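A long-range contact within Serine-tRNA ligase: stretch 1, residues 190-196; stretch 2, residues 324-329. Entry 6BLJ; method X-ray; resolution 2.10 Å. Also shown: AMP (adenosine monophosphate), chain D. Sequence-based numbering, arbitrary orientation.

Stretch 1, residues 190-196: KHIDIMR
Stretch 2 324-329: TLGIFR

The start of a helix, residues 191-196 with Lys190 at the N-cap position, packs against an irregular segment, residues 324-329, burying 316 Å² in total. Backbone hydrogen bonds from Ile194 N to Lys190 O (3.1 Å), Met195 N to His191 O (2.9 Å) and Arg196 N to Ile192 O (3.0 Å) define the helix, which directs the CA-to-CB bonds of His191, Ile192 and Met195 toward the loop. No direct hydrogen bond joins the two stretches.

Thr324 (chi1 p) lies beyond contact. Leu325 (phi/psi -105/119, rotamer m,t) points sideways, and its CB lies 4.0 Å from CD1 of Ile192, whose t,t side chain ends beside the Leu325-Gly326 peptide; the same CD1 of Ile192 lies 3.5 Å from Gly326 N. The carbonyl O of Leu325 approaches the edge of the His191 ring, 3.2 Å from His191 CE1.

Gly326 marks the closest backbone register, with Gly326 CA 4.9 Å from Ile192 CA. Its phi/psi of 85/-152 would jam a CB against the preceding carbonyl; such a CB would also clash with His191 ND1 at 3.0 Å and sit tightly, 3.3 Å, from Ile192 CB. Glycine thus answers both the backbone conformation and the close packing.

Ile327 (-115/23, p,t) starts sideways, but its end turns nearer the helix, placing CD1 3.8 Å from SD of Met195 (m,t,t) in an apolar contact. Ile327 N donates to a water, 3.1 Å from the water O, and the same water O lies 2.8 Å from His191 ND1 in a second hydrogen bond, a polar bridge between the stretches. The histidine adopts chi1 p with chi2 84°.

Phe328 (-68/-44, chi1 t, chi2 -85°) brings CB to 3.9 Å from His191 NE2, while its ring leads away. The chain meets AMP at Phe328 and Arg329 (-129/110; side chain t,t,m): Phe328 O is 3.2 Å from AMP C2, and Arg329 CA is 3.4 Å from AMP N1.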

ATOM      1  N   LYS A 190     -20.630  12.957  25.452  1.00 22.88           N
ATOM      2  CA  LYS A 190     -19.782  12.045  24.696  1.00 24.50           C
ATOM      3  C   LYS A 190     -18.333  12.122  25.184  1.00 23.06           C
ATOM      4  O   LYS A 190     -17.881  13.171  25.655  1.00 22.04           O
ATOM      5  CB  LYS A 190     -19.850  12.438  23.215  1.00 35.20           C
ATOM      6  CG  LYS A 190     -19.572  11.359  22.203  1.00 48.98           C
ATOM      7  CD  LYS A 190     -19.895  11.879  20.792  1.00 52.49           C
ATOM      8  CE  LYS A 190     -21.334  12.385  20.687  1.00 59.46           C
ATOM      9  NZ  LYS A 190     -22.353  11.296  20.563  1.00 58.96           N
ATOM     10  N   HIS A 191     -17.579  11.028  24.994  1.00 20.99           N
ATOM     11  CA  HIS A 191     -16.220  10.957  25.548  1.00 25.90           C
ATOM     12  C   HIS A 191     -15.333  12.134  25.115  1.00 25.00           C
ATOM     13  O   HIS A 191     -14.590  12.683  25.933  1.00 24.21           O
ATOM     14  CB  HIS A 191     -15.558   9.618  25.174  1.00 22.13           C
ATOM     15  CG  HIS A 191     -15.625   9.281  23.715  1.00 27.93           C
ATOM     16  ND1 HIS A 191     -14.722   9.766  22.792  1.00 25.20           N
ATOM     17  CD2 HIS A 191     -16.492   8.504  23.021  1.00 29.78           C
ATOM     18  CE1 HIS A 191     -15.034   9.306  21.591  1.00 27.99           C
ATOM     19  NE2 HIS A 191     -16.104   8.537  21.704  1.00 30.66           N
ATOM     20  N   ILE A 192     -15.397  12.553  23.842  1.00 23.13           N
ATOM     21  CA  ILE A 192     -14.466  13.596  23.387  1.00 23.24           C
ATOM     22  C   ILE A 192     -14.718  14.916  24.125  1.00 24.25           C
ATOM     23  O   ILE A 192     -13.771  15.609  24.524  1.00 27.93           O
ATOM     24  CB  ILE A 192     -14.528  13.780  21.854  1.00 22.54           C
ATOM     25  CG1 ILE A 192     -13.453  14.796  21.411  1.00 21.89           C
ATOM     26  CG2 ILE A 192     -15.927  14.238  21.392  1.00 22.02           C
ATOM     27  CD1 ILE A 192     -13.410  15.005  19.927  1.00 28.16           C
ATOM     28  N   ASP A 193     -15.989  15.276  24.339  1.00 27.24           N
ATOM     29  CA  ASP A 193     -16.296  16.514  25.059  1.00 23.01           C
ATOM     30  C   ASP A 193     -15.873  16.424  26.514  1.00 23.99           C
ATOM     31  O   ASP A 193     -15.318  17.381  27.066  1.00 26.48           O
ATOM     32  CB  ASP A 193     -17.787  16.828  24.959  1.00 27.94           C
ATOM     33  CG  ASP A 193     -18.228  17.071  23.530  1.00 41.26           C
ATOM     34  OD1 ASP A 193     -17.573  17.890  22.858  1.00 47.72           O
ATOM     35  OD2 ASP A 193     -19.192  16.428  23.070  1.00 44.42           O
ATOM     36  N   ILE A 194     -16.111  15.271  27.142  1.00 23.55           N
ATOM     37  CA  ILE A 194     -15.688  15.063  28.525  1.00 23.08           C
ATOM     38  C   ILE A 194     -14.179  15.226  28.650  1.00 22.85           C
ATOM     39  O   ILE A 194     -13.686  15.953  29.523  1.00 25.25           O
ATOM     40  CB  ILE A 194     -16.140  13.674  29.012  1.00 25.62           C
ATOM     41  CG1 ILE A 194     -17.670  13.603  29.048  1.00 29.31           C
ATOM     42  CG2 ILE A 194     -15.541  13.388  30.367  1.00 23.43           C
ATOM     43  CD1 ILE A 194     -18.222  12.194  29.261  1.00 25.14           C
ATOM     44  N   MET A 195     -13.419  14.542  27.785  1.00 22.10           N
ATOM     45  CA  MET A 195     -11.960  14.581  27.903  1.00 28.28           C
ATOM     46  C   MET A 195     -11.417  15.986  27.656  1.00 25.32           C
ATOM     47  O   MET A 195     -10.474  16.424  28.328  1.00 24.98           O
ATOM     48  CB  MET A 195     -11.319  13.584  26.932  1.00 21.10           C
ATOM     49  CG  MET A 195     -11.616  12.135  27.284  1.00 22.16           C
ATOM     50  SD  MET A 195     -10.735  10.975  26.214  1.00 25.26           S
ATOM     51  CE  MET A 195     -11.199   9.432  27.005  1.00 22.59           C
ATOM     52  N   ARG A 196     -12.005  16.714  26.711  1.00 24.45           N
ATOM     53  CA  ARG A 196     -11.583  18.097  26.487  1.00 29.81           C
ATOM     54  C   ARG A 196     -11.953  18.985  27.672  1.00 32.97           C
ATOM     55  O   ARG A 196     -11.188  19.889  28.043  1.00 30.36           O
ATOM     56  CB  ARG A 196     -12.198  18.645  25.196  1.00 30.23           C
ATOM     57  CG  ARG A 196     -11.528  18.128  23.908  1.00 25.43           C
ATOM     58  CD  ARG A 196     -12.202  18.698  22.653  1.00 27.94           C
ATOM     59  NE  ARG A 196     -11.507  18.280  21.439  1.00 26.42           N
ATOM     60  CZ  ARG A 196     -12.070  18.301  20.235  1.00 32.79           C
ATOM     61  NH1 ARG A 196     -13.330  18.707  20.101  1.00 26.56           N
ATOM     62  NH2 ARG A 196     -11.386  17.907  19.172  1.00 28.84           N
ATOM     63  N   THR A 324     -14.578   9.387  13.955  1.00 27.51           N
ATOM     64  CA  THR A 324     -13.506  10.359  13.759  1.00 32.55           C
ATOM     65  C   THR A 324     -13.310  11.291  14.951  1.00 33.79           C
ATOM     66  O   THR A 324     -12.416  12.138  14.907  1.00 38.37           O
ATOM     67  CB  THR A 324     -13.762  11.200  12.487  1.00 35.36           C
ATOM     68  OG1 THR A 324     -15.008  11.892  12.601  1.00 34.56           O
ATOM     69  CG2 THR A 324     -13.810  10.313  11.252  1.00 38.64           C
ATOM     70  N   LEU A 325     -14.116  11.174  16.000  1.00 31.83           N
ATOM     71  CA  LEU A 325     -14.042  12.077  17.144  1.00 35.15           C
ATOM     72  C   LEU A 325     -13.374  11.388  18.329  1.00 34.12           C
ATOM     73  O   LEU A 325     -13.887  10.383  18.836  1.00 36.46           O
ATOM     74  CB  LEU A 325     -15.436  12.556  17.552  1.00 38.72           C
ATOM     75  CG  LEU A 325     -16.330  13.204  16.494  1.00 41.57           C
ATOM     76  CD1 LEU A 325     -17.617  13.713  17.153  1.00 53.90           C
ATOM     77  CD2 LEU A 325     -15.617  14.314  15.712  1.00 38.38           C
ATOM     78  N   GLY A 326     -12.244  11.937  18.783  1.00 26.08           N
ATOM     79  CA  GLY A 326     -11.645  11.468  20.025  1.00 22.33           C
ATOM     80  C   GLY A 326     -10.751  10.251  19.838  1.00 27.94           C
ATOM     81  O   GLY A 326     -10.175  10.029  18.780  1.00 25.25           O
ATOM     82  N   ILE A 327     -10.647   9.438  20.883  1.00 24.07           N
ATOM     83  CA  ILE A 327      -9.664   8.356  20.888  1.00 23.22           C
ATOM     84  C   ILE A 327     -10.337   6.976  20.906  1.00 25.07           C
ATOM     85  O   ILE A 327      -9.729   5.985  21.330  1.00 22.90           O
ATOM     86  CB  ILE A 327      -8.666   8.538  22.045  1.00 22.35           C
ATOM     87  CG1 ILE A 327      -9.330   8.357  23.421  1.00 21.09           C
ATOM     88  CG2 ILE A 327      -8.042   9.943  21.949  1.00 23.38           C
ATOM     89  CD1 ILE A 327      -8.308   8.537  24.583  1.00 22.86           C
ATOM     90  N   PHE A 328     -11.591   6.905  20.445  1.00 22.10           N
ATOM     91  CA  PHE A 328     -12.294   5.624  20.306  1.00 24.64           C
ATOM     92  C   PHE A 328     -11.680   4.761  19.201  1.00 23.94           C
ATOM     93  O   PHE A 328     -11.520   3.545  19.365  1.00 22.40           O
ATOM     94  CB  PHE A 328     -13.772   5.900  20.025  1.00 23.08           C
ATOM     95  CG  PHE A 328     -14.605   4.676  19.805  1.00 25.42           C
ATOM     96  CD1 PHE A 328     -14.682   4.098  18.545  1.00 22.73           C
ATOM     97  CD2 PHE A 328     -15.360   4.133  20.840  1.00 23.73           C
ATOM     98  CE1 PHE A 328     -15.478   2.970  18.325  1.00 27.70           C
ATOM     99  CE2 PHE A 328     -16.169   3.011  20.624  1.00 22.55           C
ATOM    100  CZ  PHE A 328     -16.222   2.428  19.372  1.00 21.81           C
ATOM    101  N   ARG A 329     -11.375   5.361  18.057  1.00 17.32           N
ATOM    102  CA  ARG A 329     -10.725   4.667  16.949  1.00 21.52           C
ATOM    103  C   ARG A 329      -9.523   5.496  16.536  1.00 23.29           C
ATOM    104  O   ARG A 329      -9.685   6.575  15.946  1.00 19.41           O
ATOM    105  CB  ARG A 329     -11.683   4.478  15.767  1.00 17.90           C
ATOM    106  CG  ARG A 329     -11.047   3.750  14.587  1.00 24.26           C
ATOM    107  CD  ARG A 329     -11.989   3.694  13.386  1.00 23.99           C
ATOM    108  NE  ARG A 329     -13.248   3.034  13.714  1.00 26.57           N
ATOM    109  CZ  ARG A 329     -13.424   1.717  13.721  1.00 40.94           C
ATOM    110  NH1 ARG A 329     -12.421   0.907  13.396  1.00 35.81           N
ATOM    111  NH2 ARG A 329     -14.608   1.207  14.044  1.00 42.39           N
TER
HETATM  112  P   AMP D 500      -9.639  -6.493  17.094  1.00 36.30           P
HETATM  113  O1P AMP D 500     -10.009  -5.794  15.785  1.00 43.66           O
HETATM  114  O2P AMP D 500      -8.278  -7.045  17.252  1.00 41.20           O
HETATM  115  O3P AMP D 500     -10.723  -7.512  17.413  1.00 34.14           O
HETATM  116  O5' AMP D 500      -9.782  -5.370  18.215  1.00 29.03           O
HETATM  117  C5' AMP D 500      -9.660  -5.683  19.596  1.00 24.88           C
HETATM  118  C4' AMP D 500     -10.059  -4.497  20.449  1.00 22.86           C
HETATM  119  O4' AMP D 500      -9.069  -3.444  20.322  1.00 23.19           O
HETATM  120  C3' AMP D 500     -11.362  -3.832  20.064  1.00 22.85           C
HETATM  121  O3' AMP D 500     -12.491  -4.491  20.606  1.00 29.09           O
HETATM  122  C2' AMP D 500     -11.187  -2.413  20.575  1.00 24.98           C
HETATM  123  O2' AMP D 500     -11.427  -2.366  21.971  1.00 28.62           O
HETATM  124  C1' AMP D 500      -9.698  -2.183  20.330  1.00 24.43           C
HETATM  125  N9  AMP D 500      -9.417  -1.501  19.043  1.00 23.69           N
HETATM  126  C8  AMP D 500      -9.413  -2.080  17.800  1.00 26.82           C
HETATM  127  N7  AMP D 500      -9.125  -1.249  16.824  1.00 27.78           N
HETATM  128  C5  AMP D 500      -8.921  -0.039  17.469  1.00 22.90           C
HETATM  129  C6  AMP D 500      -8.584   1.245  16.997  1.00 21.97           C
HETATM  130  N6  AMP D 500      -8.331   1.530  15.708  1.00 17.58           N
HETATM  131  N1  AMP D 500      -8.492   2.242  17.902  1.00 18.37           N
HETATM  132  C2  AMP D 500      -8.693   1.960  19.195  1.00 22.22           C
HETATM  133  N3  AMP D 500      -8.989   0.787  19.762  1.00 20.13           N
HETATM  134  C4  AMP D 500      -9.100  -0.179  18.841  1.00 23.44           C
HETATM  135  O   HOH W   1     -12.187  10.839  23.141  1.00 21.66           O